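Local structure of RsbT co-antagonist protein RsbRA (Bacillus subtilis, 2BNL) at residues Q5-F10 with W114-F119; Q20-T25 with A89-R94; F83-L88 with E126-Y131. The protein regulates sigma-B activity in the general stress response as a stressosome component, stimulating the RsbT kinase toward RsbS in vitro, here represented by its N-terminal globin-like domain. All blocks are in the same frame, centred on the assembly; numbering follows the deposited sequence.

The three contacts tie together four helices of an all-helical domain of the globin clan, a nonheme globin. Contact 1 sets helix 5-13 across helix 109-135, contact 2 joins helices 15-30 and 81-100, and contact 3 pairs helix 81-100 with helix 109-135. Contacts 1 and 2 have centres about 15 Å apart and touch directly, I116 CG2 lying 3.7 Å from W92 CE3. Contacts 2 and 3 take adjoining segments of helix 81-100, with centres about 14 Å apart. Contacts 1 and 3 share helix 109-135 and stand farther apart, about 19 Å between centres. Residues of all three segment pairs meet the second subunit.

Contact 1. Residues Q5-F10 with W114-F119; sequences QTVYQF and WQIDRF
V7 is the knob of this contact. Its two methyl groups straddle the surface of 114-119, and it has the largest share of the buried surface. With CG1 anti to the backbone N (chi1 168°), that methyl is carried to the ring of F119, where it sits 3.7 Å from F119 CD2 and approaches obliquely. The other branch drops into the shallow dip between Q115 and I116: V7 CG2 lies 3.7 Å from the carbonyl carbon C of Q115 and 3.9 Å from I116 CG1. The floor of this hollow is therefore partly main chain, which lets the helices come close, V7 CA and I116 CA being 6.3 Å apart.

One wall of the hollow is Q115, whose CB touches the same V7 methyl and whose extended chain runs on past CG to cross T6 obliquely. Its amide end meets T6 by packing, Q115 NE2 lying 3.9 Å from T6 CB. On the F119 side, Y8 adds a looser ring contact, the 4.3 Å from Y8 CD1 to F119 CE1 bringing F119 to the edge of the tyrosine ring.

The axes of 5-10 and 114-119 pass 9.2 Å apart at a crossing angle of -81°, so these segments of helices 5-13 and 109-135 of the globin-like domain cross nearly at right angles, with V7 facing I116 at the closest approach of the backbones. F119 has its CG anti to the backbone N (chi1 179°), which swings the ring toward 5-10. Beyond the crossing, Y8 OH hydrogen-bonds the carbonyl O of L54, and I116 also packs on W92 and Y96 of helix 81-100. W114, which does not touch 5-10, meets Y96 of the second subunit ring to ring.

Contact 2. Residues Q20-T25 with A89-R94; sequences QLWTDT and AEFWKR
W22 and F91 lie almost flat on one another: the five-membered ring of W22 and the ring of F91 form an offset stack, planes 9° apart and centroids 4.2 Å apart. Each side chain also sets its CB over the other's ring, a reciprocal pair of CH-pi contacts. Both have CG anti to the carbonyl carbon, and the two chains cross obliquely, so the overlap runs from one CB to the other. The indole N-H is used as well, in a weak hydrogen bond of 3.0 Å from W22 NE1 to F91 O, bent to 132° at the hydrogen.

T25 points its methyl at the edge of the F91 ring, in plane, while CG2 also rests 3.7 Å from E90 CB. Above T25 lies R94, extended from CG to NE, with the threonine methyl beneath the centre of one guanidinium face. At the guanidinium edge, NE and NH2 grip the single atom E90 OE1 side-on, the NE bond being 2.9 Å long. L21 CD2 packs against R94 CB. T25 OG1 bonds to L21 O, 2.8 Å away within its own helix, and a water links that carbonyl to R94 NH1.

Segments 20-25 and 89-94 run obliquely antiparallel, at 141°, and set an aromatic stack beside a salt-bridge network within the all-helical fold. Y49 meets F91 edge-to-face, and helix 39-54 packs on W22. K93 extends the network from E90 to D117 of the second subunit. With E90 on one edge of its guanidinium and E28 in a salt bridge to NH1, R94 is probably restrained in rotation.

Contact 3. Residues F83-L88 with E126-Y131; sequences FLATAL and EIFNQY
L84 CD2 sits between two side chains of 126-131, 3.7 Å from Y131 CD1 and 3.9 Å from I127 CG2. One helical turn on, L88 CD1 reaches 4.0 Å from I127 CD1 and meets F128 tip to tip, 3.9 Å from F128 CE1. The F128 ring arrives obliquely over the small residue A85, with CE1 3.7 Å from A85 CA, so that part of the helix backbone serves as its contact surface.

Segments 83-88 and 126-131 run antiparallel at 168° with axes 10.9 Å apart; they lie on helices 81-100 and 109-135, the last two in the chain, which follow each other in the globin-clan fold. No hydrogen bond crosses between them; aliphatic and aromatic carbons make the whole interface. Torsions place the groups: L84 and Y131 have CG anti to the backbone N, whereas chi1 of -59° brings the end of F128 nearer to 83-88.

Farther out, Y131 OH is held by a hydrogen bond to L79 O, and I127 packs on I67 of helix 64-76. F83 and A87 also rest on L26 and L29 of helix 15-30. F128 meets F128 of the second subunit at the dimer interface, where E126 forms a salt bridge to K82 of that subunit.

Contact 1. Residues Q5-F10 with W114-F119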
loop_
_atom_site.group_PDB
_atom_site.type_symbol
_atom_site.label_atom_id
_atom_site.label_comp_id
_atom_site.label_asym_id
_atom_site.label_seq_id
_atom_site.Cartn_x
_atom_site.Cartn_y
_atom_site.Cartn_z
ATOM N N GLN A 5 -8.267 1.997 18.820
ATOM C CA GLN A 5 -8.963 1.084 19.758
ATOM C C GLN A 5 -10.025 0.217 19.086
ATOM O O GLN A 5 -10.110 -1.004 19.321
ATOM C CB GLN A 5 -9.546 1.841 20.908
ATOM C CG GLN A 5 -10.304 0.914 21.838
ATOM C CD GLN A 5 -10.849 1.616 23.025
ATOM O OE1 GLN A 5 -10.490 2.805 23.301
ATOM N NE2 GLN A 5 -11.728 0.907 23.756
ATOM N N THR A 6 -10.841 0.845 18.250
ATOM C CA THR A 6 -11.951 0.119 17.625
ATOM C C THR A 6 -11.467 -1.061 16.726
ATOM O O THR A 6 -11.925 -2.162 16.860
ATOM C CB THR A 6 -12.898 1.119 16.804
ATOM O OG1 THR A 6 -13.458 2.042 17.725
ATOM C CG2 THR A 6 -14.090 0.327 16.202
ATOM N N VAL A 7 -10.519 -0.807 15.829
ATOM C CA VAL A 7 -10.015 -1.813 14.957
ATOM C C VAL A 7 -9.232 -2.824 15.760
ATOM O O VAL A 7 -9.372 -4.021 15.597
ATOM C CB VAL A 7 -9.186 -1.168 13.802
ATOM C CG1 VAL A 7 -8.379 -2.172 13.013
ATOM C CG2 VAL A 7 -10.154 -0.316 12.869
ATOM N N TYR A 8 -8.351 -2.333 16.630
ATOM C CA TYR A 8 -7.530 -3.272 17.444
ATOM C C TYR A 8 -8.410 -4.253 18.180
ATOM O O TYR A 8 -8.163 -5.473 18.157
ATOM C CB TYR A 8 -6.584 -2.470 18.424
ATOM C CG TYR A 8 -5.654 -3.345 19.240
ATOM C CD1 TYR A 8 -4.318 -3.546 18.817
ATOM C CD2 TYR A 8 -6.136 -4.101 20.314
ATOM C CE1 TYR A 8 -3.481 -4.347 19.511
ATOM C CE2 TYR A 8 -5.299 -4.970 21.018
ATOM C CZ TYR A 8 -3.970 -5.074 20.613
ATOM O OH TYR A 8 -3.121 -5.921 21.234
ATOM N N GLN A 9 -9.442 -3.742 18.860
ATOM C CA GLN A 9 -10.366 -4.591 19.588
ATOM C C GLN A 9 -11.088 -5.638 18.755
ATOM O O GLN A 9 -11.246 -6.749 19.165
ATOM C CB GLN A 9 -11.336 -3.735 20.346
ATOM C CG GLN A 9 -12.657 -4.405 20.590
ATOM C CD GLN A 9 -13.706 -3.533 21.331
ATOM O OE1 GLN A 9 -14.055 -2.365 20.950
ATOM N NE2 GLN A 9 -14.199 -4.109 22.366
ATOM N N PHE A 10 -11.451 -5.287 17.528
ATOM C CA PHE A 10 -12.078 -6.225 16.687
ATOM C C PHE A 10 -11.109 -7.309 16.292
ATOM O O PHE A 10 -11.441 -8.475 16.310
ATOM C CB PHE A 10 -12.712 -5.519 15.454
ATOM C CG PHE A 10 -13.490 -6.444 14.608
ATOM C CD1 PHE A 10 -14.865 -6.571 14.778
ATOM C CD2 PHE A 10 -12.860 -7.246 13.678
ATOM C CE1 PHE A 10 -15.571 -7.478 13.972
ATOM C CE2 PHE A 10 -13.566 -8.161 12.896
ATOM C CZ PHE A 10 -14.909 -8.275 13.031
ATOM N N TRP A 114 -11.515 4.576 7.129
ATOM C CA TRP A 114 -10.419 5.429 7.579
ATOM C C TRP A 114 -9.768 4.938 8.895
ATOM O O TRP A 114 -8.537 5.132 9.121
ATOM C CB TRP A 114 -10.923 6.879 7.644
ATOM C CG TRP A 114 -11.295 7.424 6.314
ATOM C CD1 TRP A 114 -12.433 8.049 6.023
ATOM C CD2 TRP A 114 -10.527 7.406 5.097
ATOM N NE1 TRP A 114 -12.484 8.375 4.699
ATOM C CE2 TRP A 114 -11.324 7.980 4.101
ATOM C CE3 TRP A 114 -9.248 6.906 4.736
ATOM C CZ2 TRP A 114 -10.889 8.137 2.804
ATOM C CZ3 TRP A 114 -8.823 7.056 3.482
ATOM C CH2 TRP A 114 -9.648 7.677 2.507
ATOM N N GLN A 115 -10.570 4.319 9.747
ATOM C CA GLN A 115 -10.077 3.669 10.963
ATOM C C GLN A 115 -9.209 2.525 10.641
ATOM O O GLN A 115 -8.085 2.350 11.170
ATOM C CB GLN A 115 -11.249 3.165 11.832
ATOM C CG GLN A 115 -11.979 4.280 12.539
ATOM C CD GLN A 115 -13.149 3.716 13.315
ATOM O OE1 GLN A 115 -13.778 2.739 12.898
ATOM N NE2 GLN A 115 -13.333 4.229 14.513
ATOM N N ILE A 116 -9.643 1.758 9.683
ATOM C CA ILE A 116 -8.833 0.645 9.240
ATOM C C ILE A 116 -7.520 1.059 8.615
ATOM O O ILE A 116 -6.430 0.490 8.963
ATOM C CB ILE A 116 -9.630 -0.254 8.281
ATOM C CG1 ILE A 116 -10.731 -1.016 9.091
ATOM C CG2 ILE A 116 -8.734 -1.213 7.628
ATOM C CD1 ILE A 116 -11.799 -1.640 8.250
ATOM N N ASP A 117 -7.605 2.066 7.759
ATOM C CA ASP A 117 -6.431 2.574 7.013
ATOM C C ASP A 117 -5.397 3.152 8.053
ATOM O O ASP A 117 -4.218 2.919 7.968
ATOM C CB ASP A 117 -6.902 3.675 6.063
ATOM C CG ASP A 117 -5.772 4.343 5.324
ATOM O OD1 ASP A 117 -5.289 3.725 4.396
ATOM O OD2 ASP A 117 -5.342 5.408 5.776
ATOM N N ARG A 118 -5.906 3.920 8.977
ATOM C CA ARG A 118 -5.065 4.530 10.008
ATOM C C ARG A 118 -4.198 3.497 10.771
ATOM O O ARG A 118 -3.041 3.725 11.118
ATOM C CB ARG A 118 -5.938 5.236 10.956
ATOM C CG ARG A 118 -5.318 6.394 11.490
ATOM C CD ARG A 118 -6.052 6.948 12.692
ATOM N NE ARG A 118 -4.998 7.571 13.538
ATOM C CZ ARG A 118 -4.396 7.017 14.590
ATOM N NH1 ARG A 118 -4.749 5.848 15.038
ATOM N NH2 ARG A 118 -3.435 7.688 15.222
ATOM N N PHE A 119 -4.822 2.394 11.114
ATOM C CA PHE A 119 -4.138 1.301 11.822
ATOM C C PHE A 119 -3.139 0.533 10.952
ATOM O O PHE A 119 -2.008 0.315 11.344
ATOM C CB PHE A 119 -5.172 0.419 12.453
ATOM C CG PHE A 119 -4.620 -0.732 13.185
ATOM C CD1 PHE A 119 -3.925 -0.554 14.335
ATOM C CD2 PHE A 119 -4.667 -2.018 12.611
ATOM C CE1 PHE A 119 -3.382 -1.694 15.057
ATOM C CE2 PHE A 119 -4.108 -3.089 13.241
ATOM C CZ PHE A 119 -3.494 -2.957 14.486
#

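Contact 2. Residues Q20-T25 with A89-R94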
loop_
_atom_site.group_PDB
_atom_site.type_symbol
_atom_site.label_atom_id
_atom_site.label_comp_id
_atom_site.label_asym_id
_atom_site.label_seq_id
_atom_site.Cartn_x
_atom_site.Cartn_y
_atom_site.Cartn_z
ATOM N N GLN A 20 -8.101 -17.526 9.608
ATOM C CA GLN A 20 -8.680 -18.369 8.540
ATOM C C GLN A 20 -8.940 -17.543 7.285
ATOM O O GLN A 20 -8.636 -17.952 6.194
ATOM C CB GLN A 20 -9.967 -19.037 9.093
ATOM C CG GLN A 20 -10.818 -19.821 8.020
ATOM C CD GLN A 20 -10.071 -21.015 7.377
ATOM O OE1 GLN A 20 -8.912 -21.344 7.775
ATOM N NE2 GLN A 20 -10.745 -21.689 6.342
ATOM N N LEU A 21 -9.524 -16.367 7.451
ATOM C CA LEU A 21 -9.801 -15.490 6.339
ATOM C C LEU A 21 -8.524 -15.116 5.522
ATOM O O LEU A 21 -8.517 -15.161 4.313
ATOM C CB LEU A 21 -10.448 -14.223 6.904
ATOM C CG LEU A 21 -10.985 -13.232 5.923
ATOM C CD1 LEU A 21 -12.286 -13.798 5.260
ATOM C CD2 LEU A 21 -11.307 -11.914 6.620
ATOM N N TRP A 22 -7.505 -14.688 6.236
ATOM C CA TRP A 22 -6.244 -14.309 5.664
ATOM C C TRP A 22 -5.462 -15.470 5.093
ATOM O O TRP A 22 -4.842 -15.316 4.074
ATOM C CB TRP A 22 -5.444 -13.455 6.670
ATOM C CG TRP A 22 -6.122 -12.194 6.904
ATOM C CD1 TRP A 22 -7.120 -11.664 6.180
ATOM C CD2 TRP A 22 -5.917 -11.299 8.015
ATOM N NE1 TRP A 22 -7.507 -10.461 6.728
ATOM C CE2 TRP A 22 -6.765 -10.216 7.837
ATOM C CE3 TRP A 22 -5.079 -11.326 9.135
ATOM C CZ2 TRP A 22 -6.826 -9.149 8.745
ATOM C CZ3 TRP A 22 -5.150 -10.262 10.016
ATOM C CH2 TRP A 22 -6.009 -9.211 9.800
ATOM N N THR A 23 -5.534 -16.645 5.733
ATOM C CA THR A 23 -4.917 -17.836 5.198
ATOM C C THR A 23 -5.567 -18.181 3.859
ATOM O O THR A 23 -4.912 -18.488 2.888
ATOM C CB THR A 23 -4.983 -19.011 6.249
ATOM O OG1 THR A 23 -4.224 -18.627 7.401
ATOM C CG2 THR A 23 -4.298 -20.255 5.620
ATOM N N ASP A 24 -6.876 -18.128 3.811
ATOM C CA ASP A 24 -7.620 -18.381 2.579
ATOM C C ASP A 24 -7.333 -17.399 1.503
ATOM O O ASP A 24 -7.282 -17.756 0.330
ATOM C CB ASP A 24 -9.145 -18.443 2.833
ATOM C CG ASP A 24 -9.556 -19.656 3.663
ATOM O OD1 ASP A 24 -8.753 -20.630 3.877
ATOM O OD2 ASP A 24 -10.677 -19.595 4.191
ATOM N N THR A 25 -7.135 -16.134 1.857
ATOM C CA THR A 25 -6.749 -15.102 0.862
ATOM C C THR A 25 -5.404 -15.437 0.257
ATOM O O THR A 25 -5.282 -15.408 -0.938
ATOM C CB THR A 25 -6.716 -13.735 1.577
ATOM O OG1 THR A 25 -8.005 -13.459 2.098
ATOM C CG2 THR A 25 -6.237 -12.618 0.684
ATOM N N ALA A 89 -3.139 -5.715 0.971
ATOM C CA ALA A 89 -4.329 -4.885 0.490
ATOM C C ALA A 89 -5.652 -5.662 0.670
ATOM O O ALA A 89 -6.627 -5.182 1.253
ATOM C CB ALA A 89 -4.129 -4.421 -0.929
ATOM N N GLU A 90 -5.651 -6.927 0.233
ATOM C CA GLU A 90 -6.808 -7.776 0.412
ATOM C C GLU A 90 -7.098 -8.120 1.872
ATOM O O GLU A 90 -8.269 -8.250 2.210
ATOM C CB GLU A 90 -6.644 -9.137 -0.391
ATOM C CG GLU A 90 -7.056 -9.172 -1.717
ATOM C CD GLU A 90 -8.463 -8.535 -1.926
ATOM O OE1 GLU A 90 -9.494 -9.093 -1.486
ATOM O OE2 GLU A 90 -8.473 -7.416 -2.498
ATOM N N PHE A 91 -6.067 -8.268 2.753
ATOM C CA PHE A 91 -6.263 -8.557 4.138
ATOM C C PHE A 91 -7.170 -7.469 4.777
ATOM O O PHE A 91 -8.147 -7.835 5.409
ATOM C CB PHE A 91 -4.952 -8.596 4.906
ATOM C CG PHE A 91 -4.160 -9.869 4.766
ATOM C CD1 PHE A 91 -4.475 -10.862 3.772
ATOM C CD2 PHE A 91 -3.088 -10.061 5.519
ATOM C CE1 PHE A 91 -3.725 -11.966 3.631
ATOM C CE2 PHE A 91 -2.334 -11.195 5.411
ATOM C CZ PHE A 91 -2.663 -12.145 4.464
ATOM N N TRP A 92 -6.870 -6.183 4.569
ATOM C CA TRP A 92 -7.631 -5.117 5.250
ATOM C C TRP A 92 -9.051 -5.011 4.647
ATOM O O TRP A 92 -10.028 -4.698 5.355
ATOM C CB TRP A 92 -6.846 -3.792 5.415
ATOM C CG TRP A 92 -6.680 -2.946 4.206
ATOM C CD1 TRP A 92 -5.581 -2.884 3.343
ATOM C CD2 TRP A 92 -7.671 -2.111 3.625
ATOM N NE1 TRP A 92 -5.855 -2.053 2.304
ATOM C CE2 TRP A 92 -7.130 -1.576 2.437
ATOM C CE3 TRP A 92 -8.974 -1.755 3.995
ATOM C CZ2 TRP A 92 -7.869 -0.705 1.599
ATOM C CZ3 TRP A 92 -9.734 -0.935 3.123
ATOM C CH2 TRP A 92 -9.141 -0.358 1.997
ATOM N N LYS A 93 -9.149 -5.283 3.352
ATOM C CA LYS A 93 -10.400 -5.174 2.650
ATOM C C LYS A 93 -11.382 -6.238 3.058
ATOM O O LYS A 93 -12.624 -5.972 3.183
ATOM C CB LYS A 93 -10.156 -5.222 1.135
ATOM C CG LYS A 93 -9.426 -4.002 0.677
ATOM C CD LYS A 93 -9.287 -4.137 -0.840
ATOM C CE LYS A 93 -8.086 -3.454 -1.363
ATOM N NZ LYS A 93 -8.083 -3.877 -2.814
ATOM N N ARG A 94 -10.820 -7.421 3.339
ATOM C CA ARG A 94 -11.585 -8.470 3.854
ATOM C C ARG A 94 -12.019 -8.289 5.290
ATOM O O ARG A 94 -13.116 -8.666 5.645
ATOM C CB ARG A 94 -10.887 -9.789 3.584
ATOM C CG ARG A 94 -10.995 -10.102 2.056
ATOM C CD ARG A 94 -10.464 -11.462 1.623
ATOM N NE ARG A 94 -10.152 -11.437 0.167
ATOM C CZ ARG A 94 -9.988 -12.511 -0.618
ATOM N NH1 ARG A 94 -10.158 -13.745 -0.143
ATOM N NH2 ARG A 94 -9.703 -12.350 -1.890
HETATM O O HOH W 1 -10.832 -15.214 2.506
#

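Contact 3. Residues F83-L88 with E126-Y131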
loop_
_atom_site.group_PDB
_atom_site.type_symbol
_atom_site.label_atom_id
_atom_site.label_comp_id
_atom_site.label_asym_id
_atom_site.label_seq_id
_atom_site.Cartn_x
_atom_site.Cartn_y
_atom_site.Cartn_z
ATOM N N PHE A 83 3.082 -9.714 -4.951
ATOM C CA PHE A 83 2.242 -10.678 -4.232
ATOM C C PHE A 83 1.988 -10.215 -2.795
ATOM O O PHE A 83 0.846 -10.187 -2.291
ATOM C CB PHE A 83 2.975 -12.063 -4.150
ATOM C CG PHE A 83 2.165 -13.115 -3.457
ATOM C CD1 PHE A 83 1.323 -13.934 -4.183
ATOM C CD2 PHE A 83 2.153 -13.215 -2.123
ATOM C CE1 PHE A 83 0.486 -14.917 -3.490
ATOM C CE2 PHE A 83 1.412 -14.215 -1.434
ATOM C CZ PHE A 83 0.531 -15.043 -2.144
ATOM N N LEU A 84 3.058 -9.846 -2.125
ATOM C CA LEU A 84 2.927 -9.375 -0.771
ATOM C C LEU A 84 2.020 -8.173 -0.663
ATOM O O LEU A 84 1.130 -8.175 0.190
ATOM C CB LEU A 84 4.313 -9.125 -0.153
ATOM C CG LEU A 84 4.274 -8.575 1.287
ATOM C CD1 LEU A 84 3.678 -9.623 2.177
ATOM C CD2 LEU A 84 5.623 -8.336 1.684
ATOM N N ALA A 85 2.248 -7.159 -1.508
ATOM C CA ALA A 85 1.465 -5.929 -1.435
ATOM C C ALA A 85 0.016 -6.193 -1.852
ATOM O O ALA A 85 -0.887 -5.709 -1.271
ATOM C CB ALA A 85 2.108 -4.867 -2.308
ATOM N N THR A 86 -0.227 -7.098 -2.790
ATOM C CA THR A 86 -1.595 -7.467 -3.121
ATOM C C THR A 86 -2.291 -8.153 -1.970
ATOM O O THR A 86 -3.424 -7.818 -1.687
ATOM C CB THR A 86 -1.613 -8.334 -4.423
ATOM O OG1 THR A 86 -0.860 -7.648 -5.440
ATOM C CG2 THR A 86 -3.074 -8.720 -4.889
ATOM N N ALA A 87 -1.620 -9.115 -1.314
ATOM C CA ALA A 87 -2.126 -9.798 -0.172
ATOM C C ALA A 87 -2.493 -8.923 0.984
ATOM O O ALA A 87 -3.582 -8.994 1.570
ATOM C CB ALA A 87 -1.130 -10.865 0.320
ATOM N N LEU A 88 -1.557 -8.092 1.372
ATOM C CA LEU A 88 -1.846 -7.167 2.470
ATOM C C LEU A 88 -3.058 -6.242 2.182
ATOM O O LEU A 88 -3.830 -5.949 3.136
ATOM C CB LEU A 88 -0.603 -6.376 2.836
ATOM C CG LEU A 88 0.563 -7.182 3.327
ATOM C CD1 LEU A 88 1.616 -6.348 4.100
ATOM C CD2 LEU A 88 0.101 -8.304 4.279
ATOM N N GLU A 126 5.825 -0.313 6.471
ATOM C CA GLU A 126 7.048 -0.725 7.162
ATOM C C GLU A 126 7.386 -2.158 6.707
ATOM O O GLU A 126 8.531 -2.531 6.558
ATOM C CB GLU A 126 6.791 -0.730 8.647
ATOM C CG GLU A 126 8.047 -0.851 9.469
ATOM C CD GLU A 126 9.057 0.262 9.153
ATOM O OE1 GLU A 126 8.566 1.384 8.985
ATOM O OE2 GLU A 126 10.269 -0.046 8.946
ATOM N N ILE A 127 6.393 -2.996 6.601
ATOM C CA ILE A 127 6.644 -4.281 5.973
ATOM C C ILE A 127 7.244 -4.172 4.555
ATOM O O ILE A 127 8.226 -4.908 4.195
ATOM C CB ILE A 127 5.383 -5.232 6.025
ATOM C CG1 ILE A 127 4.985 -5.607 7.442
ATOM C CG2 ILE A 127 5.594 -6.488 5.116
ATOM C CD1 ILE A 127 3.617 -6.228 7.557
ATOM N N PHE A 128 6.647 -3.343 3.717
ATOM C CA PHE A 128 7.155 -3.187 2.358
ATOM C C PHE A 128 8.647 -2.725 2.461
ATOM O O PHE A 128 9.518 -3.176 1.721
ATOM C CB PHE A 128 6.334 -2.178 1.538
ATOM C CG PHE A 128 4.898 -2.500 1.384
ATOM C CD1 PHE A 128 4.451 -3.801 1.402
ATOM C CD2 PHE A 128 4.006 -1.530 1.153
ATOM C CE1 PHE A 128 3.105 -4.087 1.263
ATOM C CE2 PHE A 128 2.658 -1.800 0.943
ATOM C CZ PHE A 128 2.222 -3.124 1.056
ATOM N N ASN A 129 8.895 -1.739 3.352
ATOM C CA ASN A 129 10.266 -1.216 3.503
ATOM C C ASN A 129 11.264 -2.316 3.828
ATOM O O ASN A 129 12.327 -2.383 3.275
ATOM C CB ASN A 129 10.248 -0.121 4.562
ATOM C CG ASN A 129 11.501 0.738 4.561
ATOM O OD1 ASN A 129 11.917 1.281 3.546
ATOM N ND2 ASN A 129 12.127 0.847 5.723
ATOM N N GLN A 130 10.891 -3.203 4.753
ATOM C CA GLN A 130 11.835 -4.285 5.243
ATOM C C GLN A 130 11.990 -5.357 4.196
ATOM O O GLN A 130 13.045 -5.891 4.012
ATOM C CB GLN A 130 11.303 -4.865 6.548
ATOM C CG GLN A 130 11.556 -3.941 7.717
ATOM C CD GLN A 130 13.060 -3.603 7.946
ATOM O OE1 GLN A 130 13.924 -4.454 7.946
ATOM N NE2 GLN A 130 13.296 -2.401 8.249
ATOM N N TYR A 131 10.952 -5.530 3.406
ATOM C CA TYR A 131 11.020 -6.427 2.251
ATOM C C TYR A 131 12.136 -5.967 1.277
ATOM O O TYR A 131 13.051 -6.748 0.834
ATOM C CB TYR A 131 9.661 -6.455 1.543
ATOM C CG TYR A 131 9.654 -7.418 0.412
ATOM C CD1 TYR A 131 9.137 -8.720 0.592
ATOM C CD2 TYR A 131 10.240 -7.111 -0.769
ATOM C CE1 TYR A 131 9.145 -9.652 -0.488
ATOM C CE2 TYR A 131 10.253 -8.041 -1.851
ATOM C CZ TYR A 131 9.688 -9.290 -1.679
ATOM O OH TYR A 131 9.813 -10.211 -2.718
#